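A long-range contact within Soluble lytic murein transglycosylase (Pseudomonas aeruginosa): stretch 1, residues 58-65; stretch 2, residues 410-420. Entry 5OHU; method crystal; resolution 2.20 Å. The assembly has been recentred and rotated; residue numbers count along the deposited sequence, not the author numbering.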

ATOM      1  N   ASP A  58     -14.346  34.949  -9.779  1.00 68.39           N
ATOM      2  CA  ASP A  58     -13.282  34.468 -10.647  1.00 71.53           C
ATOM      3  C   ASP A  58     -12.044  33.996  -9.902  1.00 72.71           C
ATOM      4  O   ASP A  58     -11.257  33.235 -10.476  1.00 75.62           O
ATOM      5  CB  ASP A  58     -12.880  35.551 -11.661  1.00 70.72           C
ATOM      6  CG  ASP A  58     -13.721  35.501 -12.925  1.00 72.15           C
ATOM      7  OD1 ASP A  58     -14.607  34.623 -13.019  1.00 71.40           O
ATOM      8  OD2 ASP A  58     -13.494  36.331 -13.828  1.00 78.78           O
ATOM      9  N   TYR A  59     -11.855  34.411  -8.652  1.00 68.18           N
ATOM     10  CA  TYR A  59     -10.722  33.926  -7.870  1.00 63.68           C
ATOM     11  C   TYR A  59     -10.888  32.433  -7.593  1.00 61.59           C
ATOM     12  O   TYR A  59     -11.964  32.003  -7.153  1.00 50.92           O
ATOM     13  CB  TYR A  59     -10.607  34.708  -6.567  1.00 58.94           C
ATOM     14  CG  TYR A  59      -9.353  34.427  -5.766  1.00 54.65           C
ATOM     15  CD1 TYR A  59      -8.095  34.731  -6.270  1.00 52.44           C
ATOM     16  CD2 TYR A  59      -9.430  33.875  -4.493  1.00 52.05           C
ATOM     17  CE1 TYR A  59      -6.943  34.479  -5.530  1.00 51.26           C
ATOM     18  CE2 TYR A  59      -8.290  33.625  -3.750  1.00 55.20           C
ATOM     19  CZ  TYR A  59      -7.049  33.929  -4.272  1.00 52.75           C
ATOM     20  OH  TYR A  59      -5.921  33.679  -3.529  1.00 52.41           O
ATOM     21  N   PRO A  60      -9.861  31.615  -7.848  1.00 56.48           N
ATOM     22  CA  PRO A  60     -10.052  30.155  -7.802  1.00 48.98           C
ATOM     23  C   PRO A  60     -10.338  29.593  -6.419  1.00 47.26           C
ATOM     24  O   PRO A  60     -11.026  28.570  -6.326  1.00 44.90           O
ATOM     25  CB  PRO A  60      -8.730  29.614  -8.366  1.00 47.76           C
ATOM     26  CG  PRO A  60      -8.224  30.714  -9.236  1.00 57.17           C
ATOM     27  CD  PRO A  60      -8.610  31.987  -8.531  1.00 57.48           C
ATOM     28  N   LEU A  61      -9.833  30.203  -5.347  1.00 39.80           N
ATOM     29  CA  LEU A  61     -10.058  29.672  -4.006  1.00 37.85           C
ATOM     30  C   LEU A  61     -11.430  30.022  -3.424  1.00 39.47           C
ATOM     31  O   LEU A  61     -11.779  29.516  -2.350  1.00 35.70           O
ATOM     32  CB  LEU A  61      -8.961  30.171  -3.064  1.00 31.24           C
ATOM     33  CG  LEU A  61      -7.525  29.819  -3.459  1.00 34.13           C
ATOM     34  CD1 LEU A  61      -6.603  30.120  -2.300  1.00 30.84           C
ATOM     35  CD2 LEU A  61      -7.416  28.345  -3.880  1.00 35.71           C
ATOM     36  N   GLU A  62     -12.208  30.865  -4.097  1.00 38.79           N
ATOM     37  CA  GLU A  62     -13.497  31.295  -3.561  1.00 43.91           C
ATOM     38  C   GLU A  62     -14.410  30.147  -3.157  1.00 42.31           C
ATOM     39  O   GLU A  62     -15.089  30.275  -2.123  1.00 40.33           O
ATOM     40  CB  GLU A  62     -14.209  32.206  -4.575  1.00 52.12           C
ATOM     41  CG  GLU A  62     -15.640  32.584  -4.198  1.00 61.91           C
ATOM     42  CD  GLU A  62     -15.724  33.620  -3.080  1.00 66.79           C
ATOM     43  OE1 GLU A  62     -14.716  33.847  -2.374  1.00 65.78           O
ATOM     44  OE2 GLU A  62     -16.812  34.211  -2.908  1.00 65.18           O
ATOM     45  N   PRO A  63     -14.485  29.029  -3.887  1.00 34.46           N
ATOM     46  CA  PRO A  63     -15.343  27.932  -3.428  1.00 31.94           C
ATOM     47  C   PRO A  63     -14.993  27.416  -2.041  1.00 36.42           C
ATOM     48  O   PRO A  63     -15.861  26.806  -1.400  1.00 34.90           O
ATOM     49  CB  PRO A  63     -15.138  26.856  -4.499  1.00 37.97           C
ATOM     50  CG  PRO A  63     -14.814  27.620  -5.719  1.00 37.78           C
ATOM     51  CD  PRO A  63     -14.006  28.794  -5.264  1.00 34.51           C
ATOM     52  N   TYR A  64     -13.761  27.629  -1.560  1.00 33.64           N
ATOM     53  CA  TYR A  64     -13.408  27.198  -0.210  1.00 28.10           C
ATOM     54  C   TYR A  64     -14.121  28.034   0.852  1.00 23.84           C
ATOM     55  O   TYR A  64     -14.566  27.502   1.872  1.00 36.32           O
ATOM     56  CB  TYR A  64     -11.893  27.243  -0.016  1.00 28.25           C
ATOM     57  CG  TYR A  64     -11.189  25.989  -0.511  1.00 28.79           C
ATOM     58  CD1 TYR A  64     -11.157  25.680  -1.860  1.00 31.45           C
ATOM     59  CD2 TYR A  64     -10.568  25.120   0.372  1.00 29.90           C
ATOM     60  CE1 TYR A  64     -10.534  24.544  -2.320  1.00 38.62           C
ATOM     61  CE2 TYR A  64      -9.932  23.966  -0.077  1.00 33.13           C
ATOM     62  CZ  TYR A  64      -9.919  23.691  -1.433  1.00 39.82           C
ATOM     63  OH  TYR A  64      -9.301  22.568  -1.926  1.00 38.66           O
ATOM     64  N   LEU A  65     -14.251  29.341   0.632  1.00 27.21           N
ATOM     65  CA  LEU A  65     -14.995  30.162   1.586  1.00 35.22           C
ATOM     66  C   LEU A  65     -16.480  29.839   1.534  1.00 36.51           C
ATOM     67  O   LEU A  65     -17.124  29.665   2.574  1.00 40.44           O
ATOM     68  CB  LEU A  65     -14.762  31.644   1.317  1.00 34.16           C
ATOM     69  CG  LEU A  65     -13.301  32.099   1.390  1.00 39.46           C
ATOM     70  CD1 LEU A  65     -13.209  33.615   1.168  1.00 42.11           C
ATOM     71  CD2 LEU A  65     -12.670  31.704   2.721  1.00 40.36           C
ATOM     72  N   THR A 410      -6.516  22.600 -10.924  1.00 33.54           N
ATOM     73  CA  THR A 410      -5.145  23.042 -11.161  1.00 36.20           C
ATOM     74  C   THR A 410      -4.949  24.494 -10.732  1.00 40.00           C
ATOM     75  O   THR A 410      -4.012  24.818  -9.989  1.00 39.04           O
ATOM     76  CB  THR A 410      -4.800  22.852 -12.641  1.00 35.88           C
ATOM     77  OG1 THR A 410      -4.881  21.457 -12.971  1.00 39.91           O
ATOM     78  CG2 THR A 410      -3.404  23.369 -12.952  1.00 31.65           C
ATOM     79  N   ARG A 411      -5.835  25.383 -11.190  1.00 45.63           N
ATOM     80  CA  ARG A 411      -5.763  26.782 -10.790  1.00 43.93           C
ATOM     81  C   ARG A 411      -5.845  26.924  -9.277  1.00 40.08           C
ATOM     82  O   ARG A 411      -5.081  27.686  -8.675  1.00 42.92           O
ATOM     83  CB  ARG A 411      -6.880  27.565 -11.474  1.00 47.37           C
ATOM     84  CG  ARG A 411      -6.692  27.691 -12.976  1.00 55.18           C
ATOM     85  CD  ARG A 411      -8.013  27.578 -13.713  1.00 64.68           C
ATOM     86  NE  ARG A 411      -8.811  28.794 -13.589  1.00 77.45           N
ATOM     87  CZ  ARG A 411      -8.890  29.741 -14.519  1.00 78.77           C
ATOM     88  NH1 ARG A 411      -8.223  29.615 -15.661  1.00 76.98           N
ATOM     89  NH2 ARG A 411      -9.642  30.811 -14.309  1.00 77.79           N
ATOM     90  N   ARG A 412      -6.754  26.182  -8.642  1.00 32.80           N
ATOM     91  CA  ARG A 412      -6.815  26.200  -7.187  1.00 37.04           C
ATOM     92  C   ARG A 412      -5.501  25.718  -6.584  1.00 38.25           C
ATOM     93  O   ARG A 412      -4.998  26.311  -5.623  1.00 43.04           O
ATOM     94  CB  ARG A 412      -7.994  25.350  -6.697  1.00 35.23           C
ATOM     95  CG  ARG A 412      -9.378  25.977  -6.981  1.00 29.06           C
ATOM     96  CD  ARG A 412     -10.508  25.377  -6.113  1.00 24.78           C
ATOM     97  NE  ARG A 412     -10.594  23.919  -6.200  1.00 27.87           N
ATOM     98  CZ  ARG A 412     -11.307  23.262  -7.113  1.00 31.58           C
ATOM     99  NH1 ARG A 412     -12.007  23.932  -8.023  1.00 31.63           N
ATOM    100  NH2 ARG A 412     -11.321  21.929  -7.121  1.00 27.81           N
ATOM    101  N   ALA A 413      -4.914  24.659  -7.152  1.00 33.95           N
ATOM    102  CA  ALA A 413      -3.643  24.153  -6.637  1.00 31.89           C
ATOM    103  C   ALA A 413      -2.517  25.160  -6.860  1.00 41.03           C
ATOM    104  O   ALA A 413      -1.679  25.373  -5.969  1.00 35.95           O
ATOM    105  CB  ALA A 413      -3.308  22.811  -7.287  1.00 27.45           C
ATOM    106  N   MET A 414      -2.482  25.791  -8.038  1.00 40.21           N
ATOM    107  CA  MET A 414      -1.497  26.838  -8.295  1.00 46.23           C
ATOM    108  C   MET A 414      -1.569  27.930  -7.237  1.00 46.45           C
ATOM    109  O   MET A 414      -0.559  28.289  -6.624  1.00 46.88           O
ATOM    110  CB  MET A 414      -1.719  27.451  -9.679  1.00 50.21           C
ATOM    111  CG  MET A 414      -1.466  26.531 -10.852  1.00 56.56           C
ATOM    112  SD  MET A 414       0.265  26.085 -10.974  1.00 63.78           S
ATOM    113  CE  MET A 414       0.295  25.264 -12.568  1.00 63.50           C
ATOM    114  N   GLU A 415      -2.765  28.473  -7.013  1.00 47.64           N
ATOM    115  CA  GLU A 415      -2.905  29.584  -6.080  1.00 48.42           C
ATOM    116  C   GLU A 415      -2.556  29.160  -4.662  1.00 49.43           C
ATOM    117  O   GLU A 415      -1.901  29.911  -3.934  1.00 56.81           O
ATOM    118  CB  GLU A 415      -4.323  30.146  -6.136  1.00 57.74           C
ATOM    119  CG  GLU A 415      -4.490  31.405  -5.325  1.00 64.27           C
ATOM    120  CD  GLU A 415      -3.539  32.492  -5.772  1.00 72.94           C
ATOM    121  OE1 GLU A 415      -3.411  32.697  -6.999  1.00 72.10           O
ATOM    122  OE2 GLU A 415      -2.909  33.126  -4.897  1.00 75.23           O
ATOM    123  N   PHE A 416      -2.990  27.966  -4.251  1.00 50.79           N
ATOM    124  CA  PHE A 416      -2.572  27.426  -2.959  1.00 54.36           C
ATOM    125  C   PHE A 416      -1.058  27.428  -2.839  1.00 56.00           C
ATOM    126  O   PHE A 416      -0.500  27.818  -1.808  1.00 54.00           O
ATOM    127  CB  PHE A 416      -3.106  26.003  -2.784  1.00 56.33           C
ATOM    128  CG  PHE A 416      -4.503  25.934  -2.249  1.00 55.19           C
ATOM    129  CD1 PHE A 416      -4.908  26.766  -1.219  1.00 55.44           C
ATOM    130  CD2 PHE A 416      -5.413  25.039  -2.782  1.00 53.35           C
ATOM    131  CE1 PHE A 416      -6.194  26.701  -0.728  1.00 53.71           C
ATOM    132  CE2 PHE A 416      -6.705  24.971  -2.300  1.00 54.90           C
ATOM    133  CZ  PHE A 416      -7.096  25.801  -1.271  1.00 53.37           C
ATOM    134  N   PHE A 417      -0.382  26.989  -3.902  1.00 55.46           N
ATOM    135  CA  PHE A 417       1.073  26.884  -3.896  1.00 52.76           C
ATOM    136  C   PHE A 417       1.728  28.248  -3.693  1.00 45.91           C
ATOM    137  O   PHE A 417       2.563  28.420  -2.798  1.00 37.53           O
ATOM    138  CB  PHE A 417       1.534  26.242  -5.206  1.00 52.19           C
ATOM    139  CG  PHE A 417       3.005  25.947  -5.262  1.00 54.87           C
ATOM    140  CD1 PHE A 417       3.507  24.745  -4.778  1.00 53.83           C
ATOM    141  CD2 PHE A 417       3.887  26.860  -5.819  1.00 53.39           C
ATOM    142  CE1 PHE A 417       4.863  24.467  -4.835  1.00 48.82           C
ATOM    143  CE2 PHE A 417       5.240  26.587  -5.880  1.00 53.94           C
ATOM    144  CZ  PHE A 417       5.729  25.388  -5.387  1.00 47.76           C
ATOM    145  N   ASN A 418       1.355  29.232  -4.520  1.00 52.11           N
ATOM    146  CA  ASN A 418       1.958  30.561  -4.428  1.00 62.10           C
ATOM    147  C   ASN A 418       1.769  31.164  -3.044  1.00 67.59           C
ATOM    148  O   ASN A 418       2.678  31.813  -2.512  1.00 73.07           O
ATOM    149  CB  ASN A 418       1.364  31.484  -5.489  1.00 63.26           C
ATOM    150  CG  ASN A 418       1.544  30.946  -6.895  1.00 67.04           C
ATOM    151  OD1 ASN A 418       2.479  30.186  -7.171  1.00 66.04           O
ATOM    152  ND2 ASN A 418       0.646  31.342  -7.798  1.00 67.50           N
ATOM    153  N   ARG A 419       0.600  30.958  -2.443  1.00 64.34           N
ATOM    154  CA  ARG A 419       0.343  31.459  -1.102  1.00 56.30           C
ATOM    155  C   ARG A 419       1.040  30.645  -0.018  1.00 46.99           C
ATOM    156  O   ARG A 419       0.982  31.028   1.154  1.00 48.52           O
ATOM    157  CB  ARG A 419      -1.159  31.480  -0.836  1.00 57.79           C
ATOM    158  CG  ARG A 419      -1.975  32.214  -1.872  1.00 61.99           C
ATOM    159  CD  ARG A 419      -3.446  31.920  -1.641  1.00 70.22           C
ATOM    160  NE  ARG A 419      -3.735  31.815  -0.212  1.00 72.82           N
ATOM    161  CZ  ARG A 419      -4.241  32.804   0.521  1.00 72.70           C
ATOM    162  NH1 ARG A 419      -4.464  32.629   1.820  1.00 74.27           N
ATOM    163  NH2 ARG A 419      -4.527  33.967  -0.048  1.00 64.70           N
ATOM    164  N   GLY A 420       1.690  29.537  -0.368  1.00 44.12           N
ATOM    165  CA  GLY A 420       2.396  28.724   0.599  1.00 44.19           C
ATOM    166  C   GLY A 420       1.591  27.608   1.238  1.00 57.87           C
ATOM    167  O   GLY A 420       2.167  26.805   1.983  1.00 65.25           O
TER
HETATM  168  O   HOH W   1     -12.081  27.152  -8.203  1.00 40.06           O

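Most of stretch 2 is helical, and one side of this helix packs against the turn and first helical residues of stretch 1, at least 348 residues away in sequence; the contact buries 515 Å², both sides summed. T410 lies out of reach, so the contact opens at R411, an exposed residue, which brings CB to 4.1 Å from P60 CG. R412 follows with the closest pair of CA atoms, R412 CA and P60 CA, 5.1 Å apart. R412 CG lies 3.1 Å from P60 O, and R412 CD sits 3.9 Å from CE1 of Y64, at the edge of that ring. Water 1 bridges P60 and R412: its O donates to P60 O (2.6 Å) and accepts from R412 NH1 (3.2 Å), while the guanidinium is otherwise satisfied elsewhere in the structure. A413 points away and M414 is out of reach, consistent with the helical repeat. One turn on from R411, E415 points toward stretch 1. Its CG lies 3.2 Å from Y59 OH and 3.9 Å from L61 CG, and its OE2 accepts a weak hydrogen bond from Y59 OH, long at 3.4 Å. F416 forms the aromatic centre. L61 CD2 stands 3.6 Å from the centroid of the F416 ring, only 10° off the normal, a CH-pi contact over the face. The edge of the same ring meets the face of Y64, with planes at 80°, centroids 4.9 Å apart and F416 CZ 3.5 Å from Y64 CZ. F417 and N418 are out of reach. R419 closes the contact with its CD, 3.7 Å from L61 CD1 and 3.6 Å from Y59 OH. G420, at positive phi, then completes a Schellman motif, its N bonded to F417 O (2.8 Å), and touches nothing in stretch 1.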